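Local coordinates for protein homoserine kinase (PDB 3HUL) that probably catalyses the ATP-dependent phosphorylation of L-homoserine to O-phospho-L-homoserine, the fourth of five steps from L-aspartate to L-threonine, at residues 178-181 with 182-185; 206-209 with 210-214; 96-99 with 100-103; 106-109 with 110-114; 138-142 with 143-147. All blocks are in the same frame, centred on the assembly; numbering follows the deposited sequence.

All five contacts are local, joining residues a few positions apart along helices, at helix ends or round a turn. Contact 3 is the buried one, inside helix 88-103, and contact 4 is the surface cap of the next helix, 110-121; their centres lie about 10 Å apart and a salt bridge joins them. Contact 5, a hairpin tip, touches contact 4 through Tyr147. Contacts 1 and 2 sit at the start of helix 181-198 and the end of helix 203-210, and with contact 5 they reach a second subunit. Chemistry follows place: a bound water in contact 3, a serine cap in contact 4, a CH-pi contact in contact 1, ladder bonds in contact 5.

Contact 1 of 5, residues 178-181 with 182-185; sequences TLPF and KEAV
Phe181 and Val185 meet one turn apart at the start of helix 181-198, with Pro180 at the N-cap position and strand 178-180 leading in. Val185 CG2 sits over one face of the Phe181 ring, 4.0 Å from its centroid and 27° off the ring normal, the geometry of a CH-pi contact. Its nearest ring atom is Phe181 CE1, at 3.6 Å from Val185 CG2. The ring is brought there because CG of Phe181 stands anti to the backbone N (chi1 -171°), which lays the side chain forward along the helix. A backbone bond from Val185 N to Phe181 O, 3.0 Å long, fixes the spacing of the same two residues.

Around this first shell, the carbonyl of Pro180 gathers two donors. Ala184 N gives it a good bond of 3.1 Å, whereas Glu183 N, though closer at 2.9 Å from Pro180 O, meets it at only 124° and is weak. Glu183 runs alongside the proline ring and brings OE1 to 3.5 Å from Pro180 CG. Its other oxygen faces Leu179, whose side chain lies roughly perpendicular to it.

Further out, residues 178-180 pair in an antiparallel ladder with a strand of the second subunit, continuing the sheet across the interface. There Leu179 packs on Phe181 of that subunit and Ala184 on its own counterpart. Within the chain Leu179 and Ala184 only just meet, CD1 of the first lying 4.4 Å from CB of the second.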
loop_
_atom_site.group_PDB
_atom_site.type_symbol
_atom_site.label_atom_id
_atom_site.label_comp_id
_atom_site.label_asym_id
_atom_site.label_seq_id
_atom_site.Cartn_x
_atom_site.Cartn_y
_atom_site.Cartn_z
ATOM N N THR A 178 1.676 13.953 -33.080
ATOM C CA THR A 178 0.623 14.664 -32.362
ATOM C C THR A 178 -0.535 13.697 -32.139
ATOM O O THR A 178 -0.664 12.709 -32.866
ATOM C CB THR A 178 0.181 15.961 -33.137
ATOM O OG1 THR A 178 -0.793 16.684 -32.383
ATOM C CG2 THR A 178 -0.388 15.635 -34.499
ATOM N N LEU A 179 -1.348 13.959 -31.118
ATOM C CA LEU A 179 -2.494 13.113 -30.802
ATOM C C LEU A 179 -3.718 13.957 -30.492
ATOM O O LEU A 179 -3.595 15.009 -29.855
ATOM C CB LEU A 179 -2.207 12.256 -29.567
ATOM C CG LEU A 179 -1.114 11.190 -29.581
ATOM C CD1 LEU A 179 -0.736 10.872 -28.138
ATOM C CD2 LEU A 179 -1.571 9.939 -30.336
ATOM N N PRO A 180 -4.911 13.498 -30.921
ATOM C CA PRO A 180 -6.107 14.181 -30.448
ATOM C C PRO A 180 -6.123 14.212 -28.927
ATOM O O PRO A 180 -5.885 13.196 -28.268
ATOM C CB PRO A 180 -7.269 13.331 -30.996
ATOM C CG PRO A 180 -6.670 12.147 -31.624
ATOM C CD PRO A 180 -5.229 12.464 -31.919
ATOM N N PHE A 181 -6.366 15.397 -28.386
ATOM C CA PHE A 181 -6.485 15.595 -26.954
ATOM C C PHE A 181 -7.200 14.422 -26.258
ATOM O O PHE A 181 -6.664 13.824 -25.320
ATOM C CB PHE A 181 -7.213 16.914 -26.670
ATOM C CG PHE A 181 -7.200 17.311 -25.218
ATOM C CD1 PHE A 181 -8.310 17.085 -24.415
ATOM C CD2 PHE A 181 -6.073 17.902 -24.654
ATOM C CE1 PHE A 181 -8.297 17.449 -23.062
ATOM C CE2 PHE A 181 -6.051 18.269 -23.304
ATOM C CZ PHE A 181 -7.160 18.038 -22.509
ATOM N N LYS A 182 -8.401 14.101 -26.732
ATOM C CA LYS A 182 -9.246 13.105 -26.091
ATOM C C LYS A 182 -8.554 11.743 -26.026
ATOM O O LYS A 182 -8.716 10.996 -25.059
ATOM C CB LYS A 182 -10.586 12.993 -26.828
ATOM C CG LYS A 182 -11.557 12.005 -26.208
ATOM C CD LYS A 182 -12.961 12.109 -26.807
ATOM C CE LYS A 182 -14.026 11.759 -25.757
ATOM N NZ LYS A 182 -13.769 10.442 -25.083
ATOM N N GLU A 183 -7.792 11.427 -27.069
ATOM C CA GLU A 183 -7.087 10.157 -27.160
ATOM C C GLU A 183 -6.002 10.093 -26.097
ATOM O O GLU A 183 -5.831 9.064 -25.454
ATOM C CB GLU A 183 -6.465 10.013 -28.545
ATOM C CG GLU A 183 -6.086 8.580 -28.942
ATOM C CD GLU A 183 -5.940 8.423 -30.467
ATOM O OE1 GLU A 183 -6.921 8.713 -31.195
ATOM O OE2 GLU A 183 -4.851 8.019 -30.929
ATOM N N ALA A 184 -5.278 11.194 -25.925
ATOM C CA ALA A 184 -4.228 11.279 -24.927
ATOM C C ALA A 184 -4.779 11.126 -23.498
ATOM O O ALA A 184 -4.194 10.411 -22.684
ATOM C CB ALA A 184 -3.462 12.590 -25.070
ATOM N N VAL A 185 -5.901 11.805 -23.217
ATOM C CA VAL A 185 -6.574 11.758 -21.910
ATOM C C VAL A 185 -6.974 10.324 -21.581
ATOM O O VAL A 185 -6.730 9.846 -20.480
ATOM C CB VAL A 185 -7.803 12.704 -21.858
ATOM C CG1 VAL A 185 -8.609 12.513 -20.573
ATOM C CG2 VAL A 185 -7.350 14.168 -21.960
#

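Contact 2 of 5, residues 206-209 with 210-214; sequences AGEM and MERDL
Met210 packs tightly against the turn before it: its CB is 3.3 Å from Ala206 O, and its backbone N gives that same oxygen a hydrogen bond of 2.8 Å. The thioether chain runs out with CG anti to the backbone N (chi1 -169°) and then bends at its last torsion, which brings CE back to 4.2 Å from Gly207 CA. On this buried side Met210 also touches Cys243 of strand 241-244.

Bond geometry records the end of helix 203-210. Glu211 N still reaches Gly207 O, but weakly, at 3.2 Å. Arg212 N then bonds only three residues back, to Met209 O, coming from 55° out of the carbonyl plane rather than near the C=O direction. Glu211 is anchored by partners beyond the turn, OE2 taking a salt bridge from Arg231 and a hydrogen bond from Ala242 N.

The other side is looser. Glu208 OE2 and Arg212 NH2 carry opposite charges but stay 4.4 Å apart, beyond a salt bridge. Arg212 instead lays CG 3.6 Å from Glu208 O, while its side chain packs on Leu141 of the second subunit, whose Phe146 packs on Glu208 and Met209.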
loop_
_atom_site.group_PDB
_atom_site.type_symbol
_atom_site.label_atom_id
_atom_site.label_comp_id
_atom_site.label_asym_id
_atom_site.label_seq_id
_atom_site.Cartn_x
_atom_site.Cartn_y
_atom_site.Cartn_z
ATOM N N ALA A 206 -5.310 -5.459 -14.318
ATOM C CA ALA A 206 -4.068 -4.834 -14.779
ATOM C C ALA A 206 -3.658 -5.358 -16.154
ATOM O O ALA A 206 -3.218 -4.590 -17.020
ATOM C CB ALA A 206 -2.951 -5.094 -13.811
ATOM N N GLY A 207 -3.761 -6.677 -16.326
ATOM C CA GLY A 207 -3.276 -7.325 -17.546
ATOM C C GLY A 207 -4.089 -6.887 -18.737
ATOM O O GLY A 207 -3.555 -6.690 -19.826
ATOM N N GLU A 208 -5.385 -6.737 -18.503
ATOM C CA GLU A 208 -6.326 -6.180 -19.464
ATOM C C GLU A 208 -5.961 -4.751 -19.909
ATOM O O GLU A 208 -6.044 -4.419 -21.106
ATOM C CB GLU A 208 -7.711 -6.207 -18.829
ATOM C CG GLU A 208 -8.882 -5.940 -19.771
ATOM C CD GLU A 208 -10.210 -6.439 -19.185
ATOM O OE1 GLU A 208 -10.217 -6.940 -18.021
ATOM O OE2 GLU A 208 -11.247 -6.333 -19.892
ATOM N N MET A 209 -5.575 -3.898 -18.960
ATOM C CA MET A 209 -5.147 -2.533 -19.307
ATOM C C MET A 209 -3.791 -2.581 -20.028
ATOM O O MET A 209 -3.558 -1.880 -20.988
ATOM C CB MET A 209 -5.066 -1.630 -18.048
ATOM C CG MET A 209 -6.415 -1.454 -17.267
ATOM S SD MET A 209 -7.763 -0.637 -18.183
ATOM C CE MET A 209 -8.666 -2.017 -18.835
ATOM N N MET A 210 -2.907 -3.433 -19.541
ATOM C CA MET A 210 -1.569 -3.538 -20.051
ATOM C C MET A 210 -1.547 -3.906 -21.559
ATOM O O MET A 210 -0.632 -3.500 -22.269
ATOM C CB MET A 210 -0.812 -4.557 -19.207
ATOM C CG MET A 210 0.674 -4.619 -19.419
ATOM S SD MET A 210 1.435 -5.998 -18.486
ATOM C CE MET A 210 0.592 -5.900 -16.942
ATOM N N GLU A 211 -2.557 -4.635 -22.034
ATOM C CA GLU A 211 -2.629 -5.076 -23.446
ATOM C C GLU A 211 -3.090 -4.007 -24.445
ATOM O O GLU A 211 -2.926 -4.185 -25.644
ATOM C CB GLU A 211 -3.494 -6.337 -23.597
ATOM C CG GLU A 211 -2.822 -7.576 -23.024
ATOM C CD GLU A 211 -3.516 -8.882 -23.360
ATOM O OE1 GLU A 211 -4.766 -8.934 -23.472
ATOM O OE2 GLU A 211 -2.792 -9.879 -23.491
ATOM N N ARG A 212 -3.661 -2.903 -23.964
ATOM C CA ARG A 212 -4.038 -1.800 -24.857
ATOM C C ARG A 212 -2.840 -0.876 -25.183
ATOM O O ARG A 212 -2.036 -0.541 -24.304
ATOM C CB ARG A 212 -5.223 -1.042 -24.266
ATOM C CG ARG A 212 -6.282 -1.978 -23.711
ATOM C CD ARG A 212 -7.683 -1.599 -24.112
ATOM N NE ARG A 212 -8.661 -2.519 -23.518
ATOM C CZ ARG A 212 -9.947 -2.592 -23.861
ATOM N NH1 ARG A 212 -10.448 -1.800 -24.810
ATOM N NH2 ARG A 212 -10.740 -3.464 -23.253
ATOM N N ASP A 213 -2.685 -0.496 -26.447
ATOM C CA ASP A 213 -1.489 0.278 -26.845
ATOM C C ASP A 213 -1.659 1.793 -26.644
ATOM O O ASP A 213 -1.054 2.372 -25.727
ATOM C CB ASP A 213 -1.024 -0.078 -28.277
ATOM C CG ASP A 213 -2.107 0.143 -29.342
ATOM O OD1 ASP A 213 -3.145 0.799 -29.050
ATOM O OD2 ASP A 213 -1.901 -0.336 -30.489
ATOM N N LEU A 214 -2.464 2.390 -27.530
ATOM C CA LEU A 214 -3.015 3.759 -27.477
ATOM C C LEU A 214 -2.101 4.935 -27.808
ATOM O O LEU A 214 -2.600 6.031 -28.104
ATOM C CB LEU A 214 -3.778 4.011 -26.170
ATOM C CG LEU A 214 -4.946 3.083 -25.824
ATOM C CD1 LEU A 214 -5.318 3.288 -24.363
ATOM C CD2 LEU A 214 -6.159 3.303 -26.738
#

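Contact 3 of 5, residues 96-99 with 100-103; sequences GIEL and ANTL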
loop_
_atom_site.group_PDB
_atom_site.type_symbol
_atom_site.label_atom_id
_atom_site.label_comp_id
_atom_site.label_asym_id
_atom_site.label_seq_id
_atom_site.Cartn_x
_atom_site.Cartn_y
_atom_site.Cartn_z
ATOM N N GLY A 96 28.060 1.512 -16.816
ATOM C CA GLY A 96 29.083 2.532 -16.994
ATOM C C GLY A 96 29.032 3.579 -15.917
ATOM O O GLY A 96 30.063 4.056 -15.444
ATOM N N ILE A 97 27.822 3.944 -15.518
ATOM C CA ILE A 97 27.654 4.848 -14.399
ATOM C C ILE A 97 28.249 4.249 -13.112
ATOM O O ILE A 97 28.949 4.939 -12.363
ATOM C CB ILE A 97 26.193 5.208 -14.227
ATOM C CG1 ILE A 97 25.735 6.053 -15.424
ATOM C CG2 ILE A 97 25.951 5.965 -12.925
ATOM C CD1 ILE A 97 24.191 6.153 -15.552
ATOM N N GLU A 98 27.992 2.964 -12.876
ATOM C CA GLU A 98 28.482 2.302 -11.656
ATOM C C GLU A 98 30.007 2.191 -11.699
ATOM O O GLU A 98 30.678 2.368 -10.682
ATOM C CB GLU A 98 27.873 0.911 -11.517
ATOM C CG GLU A 98 26.377 0.935 -11.253
ATOM C CD GLU A 98 26.052 1.166 -9.795
ATOM O OE1 GLU A 98 26.645 2.048 -9.146
ATOM O OE2 GLU A 98 25.189 0.442 -9.281
ATOM N N LEU A 99 30.543 1.893 -12.882
ATOM C CA LEU A 99 31.999 1.874 -13.070
ATOM C C LEU A 99 32.652 3.211 -12.668
ATOM O O LEU A 99 33.551 3.239 -11.830
ATOM C CB LEU A 99 32.349 1.493 -14.509
ATOM C CG LEU A 99 33.803 1.184 -14.850
ATOM C CD1 LEU A 99 34.250 -0.141 -14.255
ATOM C CD2 LEU A 99 33.947 1.166 -16.372
ATOM N N ALA A 100 32.161 4.309 -13.227
ATOM C CA ALA A 100 32.736 5.614 -12.976
ATOM C C ALA A 100 32.567 6.005 -11.518
ATOM O O ALA A 100 33.488 6.571 -10.885
ATOM C CB ALA A 100 32.082 6.659 -13.871
ATOM N N ASN A 101 31.362 5.754 -11.005
ATOM C CA ASN A 101 31.042 6.081 -9.644
ATOM C C ASN A 101 31.973 5.347 -8.695
ATOM O O ASN A 101 32.395 5.903 -7.679
ATOM C CB ASN A 101 29.591 5.723 -9.314
ATOM C CG ASN A 101 29.235 6.052 -7.879
ATOM O OD1 ASN A 101 29.194 7.215 -7.486
ATOM N ND2 ASN A 101 29.006 5.018 -7.081
ATOM N N THR A 102 32.290 4.100 -9.015
ATOM C CA THR A 102 33.188 3.376 -8.126
ATOM C C THR A 102 34.668 3.775 -8.345
ATOM O O THR A 102 35.324 4.216 -7.398
ATOM C CB THR A 102 32.915 1.848 -8.108
ATOM O OG1 THR A 102 31.589 1.638 -7.601
ATOM C CG2 THR A 102 33.863 1.127 -7.173
ATOM N N LEU A 103 35.168 3.691 -9.574
ATOM C CA LEU A 103 36.589 4.002 -9.828
ATOM C C LEU A 103 36.995 5.454 -9.611
ATOM O O LEU A 103 38.156 5.722 -9.321
ATOM C CB LEU A 103 37.032 3.531 -11.208
ATOM C CG LEU A 103 36.975 2.034 -11.509
ATOM C CD1 LEU A 103 37.252 1.796 -12.989
ATOM C CD2 LEU A 103 37.938 1.235 -10.641
HETATM O O HOH W 1 29.233 2.433 -7.959
#
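Ala100, Asn101, Thr102 and Leu103 each donate a backbone N-H to the carbonyl four residues earlier, from Gly96 O through Leu99 O, an unbroken alpha-helical series. Its last member, Leu103 N to Leu99 O, is the shortest at 2.8 Å and nearly straight, with 169° at the hydrogen.

On one side, Leu99 and Leu103 cross obliquely and touch through methyl groups, CD1 to CD1 at 3.8 Å. Leu99 has CG anti to the backbone N (chi1 -170°), which carries its branch toward Leu103, while Leu103 CG stays beside its own N and leans back over Leu99 O.

These residues close helix 88-103 of the GHMP kinase N-terminal domain, the helix whose first turn belongs to the predicted ATP-binding run 81-91. Leu99 also packs on Ala62 of helix 57-65 and on Ile5 of strand 3-12.

On another side a bound water ties three side chains together. It donates to Glu98 OE1 at 2.9 Å and to Glu98 O, and accepts from Asn101 ND2 at 2.7 Å and from Thr102 OG1, the last so short that its exact length is doubtful. Two acceptors and two donors thus surround it. Glu98 OE1 is further held by a salt bridge to Lys113 NZ, and Asn101 OD1 takes a hydrogen bond from Leu108 N, which directs the amide's nitrogen to the water.

Contact 4 of 5, residues 106-109 with 110-114; sequences LNLS and KEEKV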
loop_
_atom_site.group_PDB
_atom_site.type_symbol
_atom_site.label_atom_id
_atom_site.label_comp_id
_atom_site.label_asym_id
_atom_site.label_seq_id
_atom_site.Cartn_x
_atom_site.Cartn_y
_atom_site.Cartn_z
ATOM N N LEU A 106 32.784 8.804 -6.923
ATOM C CA LEU A 106 31.840 9.933 -7.005
ATOM C C LEU A 106 30.786 9.892 -5.908
ATOM O O LEU A 106 30.201 10.923 -5.547
ATOM C CB LEU A 106 31.170 9.969 -8.379
ATOM C CG LEU A 106 32.130 10.015 -9.573
ATOM C CD1 LEU A 106 31.416 9.749 -10.897
ATOM C CD2 LEU A 106 32.854 11.363 -9.584
ATOM N N ASN A 107 30.543 8.701 -5.369
ATOM C CA ASN A 107 29.561 8.533 -4.315
ATOM C C ASN A 107 28.197 9.162 -4.704
ATOM O O ASN A 107 27.559 9.864 -3.925
ATOM C CB ASN A 107 30.125 9.085 -2.981
ATOM C CG ASN A 107 29.239 8.760 -1.782
ATOM O OD1 ASN A 107 28.478 7.788 -1.800
ATOM N ND2 ASN A 107 29.328 9.577 -0.741
ATOM N N LEU A 108 27.766 8.918 -5.935
ATOM C CA LEU A 108 26.447 9.368 -6.378
ATOM C C LEU A 108 25.356 8.611 -5.646
ATOM O O LEU A 108 25.516 7.435 -5.341
ATOM C CB LEU A 108 26.295 9.152 -7.881
ATOM C CG LEU A 108 27.308 9.928 -8.722
ATOM C CD1 LEU A 108 27.338 9.388 -10.135
ATOM C CD2 LEU A 108 26.982 11.381 -8.696
ATOM N N SER A 109 24.280 9.306 -5.315
ATOM C CA SER A 109 23.080 8.663 -4.804
ATOM C C SER A 109 22.353 7.907 -5.934
ATOM O O SER A 109 22.544 8.205 -7.134
ATOM C CB SER A 109 22.155 9.731 -4.235
ATOM O OG SER A 109 21.750 10.595 -5.275
ATOM N N LYS A 110 21.529 6.932 -5.539
ATOM C CA LYS A 110 20.633 6.227 -6.457
ATOM C C LYS A 110 19.827 7.230 -7.289
ATOM O O LYS A 110 19.711 7.098 -8.497
ATOM C CB LYS A 110 19.711 5.287 -5.674
ATOM C CG LYS A 110 20.324 3.918 -5.388
ATOM C CD LYS A 110 19.742 3.230 -4.123
ATOM C CE LYS A 110 18.222 3.456 -3.939
ATOM N NZ LYS A 110 17.862 4.768 -3.278
ATOM N N GLU A 111 19.317 8.261 -6.622
ATOM C CA GLU A 111 18.566 9.319 -7.282
ATOM C C GLU A 111 19.373 9.950 -8.430
ATOM O O GLU A 111 18.846 10.144 -9.540
ATOM C CB GLU A 111 18.167 10.394 -6.265
ATOM C CG GLU A 111 17.233 9.916 -5.128
ATOM C CD GLU A 111 17.936 9.207 -3.935
ATOM O OE1 GLU A 111 19.176 9.197 -3.840
ATOM O OE2 GLU A 111 17.219 8.654 -3.068
ATOM N N GLU A 112 20.644 10.264 -8.163
ATOM C CA GLU A 112 21.507 10.941 -9.163
ATOM C C GLU A 112 21.824 9.994 -10.304
ATOM O O GLU A 112 21.821 10.392 -11.453
ATOM C CB GLU A 112 22.817 11.471 -8.535
ATOM C CG GLU A 112 22.647 12.757 -7.696
ATOM C CD GLU A 112 23.950 13.155 -6.970
ATOM O OE1 GLU A 112 24.733 13.947 -7.559
ATOM O OE2 GLU A 112 24.205 12.656 -5.842
ATOM N N LYS A 113 22.072 8.733 -9.972
ATOM C CA LYS A 113 22.331 7.711 -10.979
ATOM C C LYS A 113 21.171 7.553 -11.959
ATOM O O LYS A 113 21.401 7.350 -13.158
ATOM C CB LYS A 113 22.635 6.373 -10.331
ATOM C CG LYS A 113 23.949 6.319 -9.571
ATOM C CD LYS A 113 24.102 4.956 -8.872
ATOM C CE LYS A 113 25.173 5.026 -7.786
ATOM N NZ LYS A 113 25.318 3.706 -7.103
ATOM N N VAL A 114 19.940 7.611 -11.431
ATOM C CA VAL A 114 18.741 7.517 -12.256
ATOM C C VAL A 114 18.686 8.761 -13.104
ATOM O O VAL A 114 18.526 8.659 -14.329
ATOM C CB VAL A 114 17.395 7.347 -11.443
ATOM C CG1 VAL A 114 16.187 7.491 -12.360
ATOM C CG2 VAL A 114 17.345 5.993 -10.740
#
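Leu108 leans on Glu112 and Lys113 just ahead of Ser109, which with Glu112 makes the capping box that starts helix 110-121. The leucine's CD2 lies 3.6 Å from Glu112 OE1, the two side chains standing nearly perpendicular. Its backbone oxygen meets the aliphatic part of Lys113, with Leu108 O at 3.4 Å from Lys113 CE. That lysine chain is extended and passes beside the Leu108 carbonyl to carry NZ to a salt bridge with Glu98.

Ser109, at the N-cap position, follows. Its OG stands between the backbone N and the carbonyl carbon (chi1 64°), the rotation that turns it into the first turn. There it accepts a hydrogen bond from Glu112 N, with OG to N at 3.1 Å and 152° at the hydrogen, so an amide at the open end of the helix is satisfied by a side chain. The return half of the box is looser: Ser109 N points straight at Glu112 OE2, but at 3.4 Å the bond is weak. The same carboxylate oxygen, Glu112 OE2, also lies 3.3 Å from Ser109 OG. Glutamates at the amino end of a helix would probably be stabilised by its dipole.

The helix so begun packs on helices 88-103 and 127-132. Its regular bonding starts with Ser109 O, which receives Lys113 N at 2.9 Å and nearly head-on to the carbonyl. One residue later, Val114 N bonds to Lys110 O at 3.0 Å.

Contact 5 of 5, residues 138-142 with 143-147; sequences GAKLD and GEDFY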
loop_
_atom_site.group_PDB
_atom_site.type_symbol
_atom_site.label_atom_id
_atom_site.label_comp_id
_atom_site.label_asym_id
_atom_site.label_seq_id
_atom_site.Cartn_x
_atom_site.Cartn_y
_atom_site.Cartn_z
ATOM N N GLY A 138 7.510 6.285 -13.368
ATOM C CA GLY A 138 8.400 7.421 -13.535
ATOM C C GLY A 138 7.857 8.500 -14.427
ATOM O O GLY A 138 6.926 8.287 -15.218
ATOM N N ALA A 139 8.444 9.680 -14.291
ATOM C CA ALA A 139 8.189 10.794 -15.207
ATOM C C ALA A 139 9.471 11.623 -15.384
ATOM O O ALA A 139 10.167 11.972 -14.421
ATOM C CB ALA A 139 7.037 11.656 -14.724
ATOM N N LYS A 140 9.805 11.868 -16.634
ATOM C CA LYS A 140 10.955 12.689 -16.976
ATOM C C LYS A 140 10.369 13.943 -17.583
ATOM O O LYS A 140 9.709 13.873 -18.618
ATOM C CB LYS A 140 11.877 11.955 -17.958
ATOM C CG LYS A 140 13.191 12.697 -18.195
ATOM C CD LYS A 140 14.251 11.801 -18.774
ATOM C CE LYS A 140 15.514 12.610 -19.007
ATOM N NZ LYS A 140 15.317 13.535 -20.145
ATOM N N LEU A 141 10.557 15.068 -16.894
ATOM C CA LEU A 141 9.840 16.315 -17.183
ATOM C C LEU A 141 10.890 17.379 -17.323
ATOM O O LEU A 141 11.480 17.830 -16.313
ATOM C CB LEU A 141 8.916 16.713 -16.029
ATOM C CG LEU A 141 7.988 15.647 -15.449
ATOM C CD1 LEU A 141 7.225 16.208 -14.238
ATOM C CD2 LEU A 141 7.038 15.131 -16.510
ATOM N N ASP A 142 11.107 17.793 -18.564
ATOM C CA ASP A 142 12.341 18.463 -18.914
ATOM C C ASP A 142 12.915 19.320 -17.795
ATOM O O ASP A 142 12.266 20.221 -17.223
ATOM C CB ASP A 142 12.314 19.044 -20.339
ATOM C CG ASP A 142 12.569 17.949 -21.405
ATOM O OD1 ASP A 142 12.659 16.750 -21.024
ATOM O OD2 ASP A 142 12.691 18.278 -22.610
ATOM N N GLY A 143 14.128 18.926 -17.434
ATOM C CA GLY A 143 14.658 19.167 -16.117
ATOM C C GLY A 143 14.821 17.806 -15.453
ATOM O O GLY A 143 15.799 17.070 -15.700
ATOM N N GLU A 144 13.825 17.448 -14.652
ATOM C CA GLU A 144 14.042 16.504 -13.567
ATOM C C GLU A 144 13.377 15.160 -13.781
ATOM O O GLU A 144 12.692 14.944 -14.782
ATOM C CB GLU A 144 13.501 17.095 -12.275
ATOM C CG GLU A 144 13.734 18.555 -12.096
ATOM C CD GLU A 144 12.467 19.248 -11.709
ATOM O OE1 GLU A 144 12.260 19.471 -10.487
ATOM O OE2 GLU A 144 11.663 19.534 -12.636
ATOM N N ASP A 145 13.580 14.271 -12.811
ATOM C CA ASP A 145 12.932 12.969 -12.799
ATOM C C ASP A 145 12.184 12.775 -11.497
ATOM O O ASP A 145 12.667 13.147 -10.419
ATOM C CB ASP A 145 13.950 11.860 -12.968
ATOM C CG ASP A 145 14.780 12.035 -14.211
ATOM O OD1 ASP A 145 14.272 11.755 -15.314
ATOM O OD2 ASP A 145 15.938 12.468 -14.077
ATOM N N PHE A 146 10.980 12.227 -11.626
ATOM C CA PHE A 146 10.178 11.832 -10.486
ATOM C C PHE A 146 9.843 10.376 -10.692
ATOM O O PHE A 146 9.588 9.938 -11.819
ATOM C CB PHE A 146 8.927 12.695 -10.398
ATOM C CG PHE A 146 9.227 14.150 -10.279
ATOM C CD1 PHE A 146 9.483 14.716 -9.042
ATOM C CD2 PHE A 146 9.302 14.951 -11.417
ATOM C CE1 PHE A 146 9.777 16.092 -8.939
ATOM C CE2 PHE A 146 9.605 16.305 -11.326
ATOM C CZ PHE A 146 9.848 16.874 -10.084
ATOM N N TYR A 147 9.883 9.618 -9.611
ATOM C CA TYR A 147 9.661 8.190 -9.710
ATOM C C TYR A 147 9.170 7.642 -8.377
ATOM O O TYR A 147 9.443 8.217 -7.320
ATOM C CB TYR A 147 10.928 7.458 -10.224
ATOM C CG TYR A 147 12.145 7.573 -9.346
ATOM C CD1 TYR A 147 12.221 6.863 -8.149
ATOM C CD2 TYR A 147 13.238 8.392 -9.707
ATOM C CE1 TYR A 147 13.344 6.950 -7.306
ATOM C CE2 TYR A 147 14.377 8.495 -8.869
ATOM C CZ TYR A 147 14.414 7.756 -7.672
ATOM O OH TYR A 147 15.492 7.803 -6.806
#
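Leu141 and Phe146 project on the strand face they share with Ala139 and Glu144, and their first torsions, each with CG anti to the carbonyl carbon (chi1 -48° and -58°), turn Leu141 CD1 and the Phe146 ring toward each other. Leu141 CD1 comes to 3.7 Å from Phe146 CD2, approaching the ring obliquely. On the other face Lys140 stretches away from its backbone N and runs beside Asp145. What touches is methylene and carboxylate, with Lys140 CG 3.2 Å from Asp145 OD1; Lys140 NZ remains 5.3 Å from that oxygen, so no salt bridge forms.

In the ladder beneath, Phe146 N bonds to Ala139 O at 2.9 Å in the carbonyl plane. Leu141 N donates to Glu144 O at 3.0 Å, and Glu144 N returns a more bent bond to Leu141 O from above the carbonyl plane.

Ala139 packs on Ser189 of the second subunit, and Glu144 OE2 makes a salt bridge with Arg212 of that subunit, whereas Asp145 and Tyr147 lie against helix 110-121 of their own chain. Gly143 turns the chain at backbone angles that would press a CB against Asp142 O. Strand directions differ by 166°, giving a beta-hairpin with a two-residue loop, Asp142 and Gly143, between strands 135-141 and 144-150.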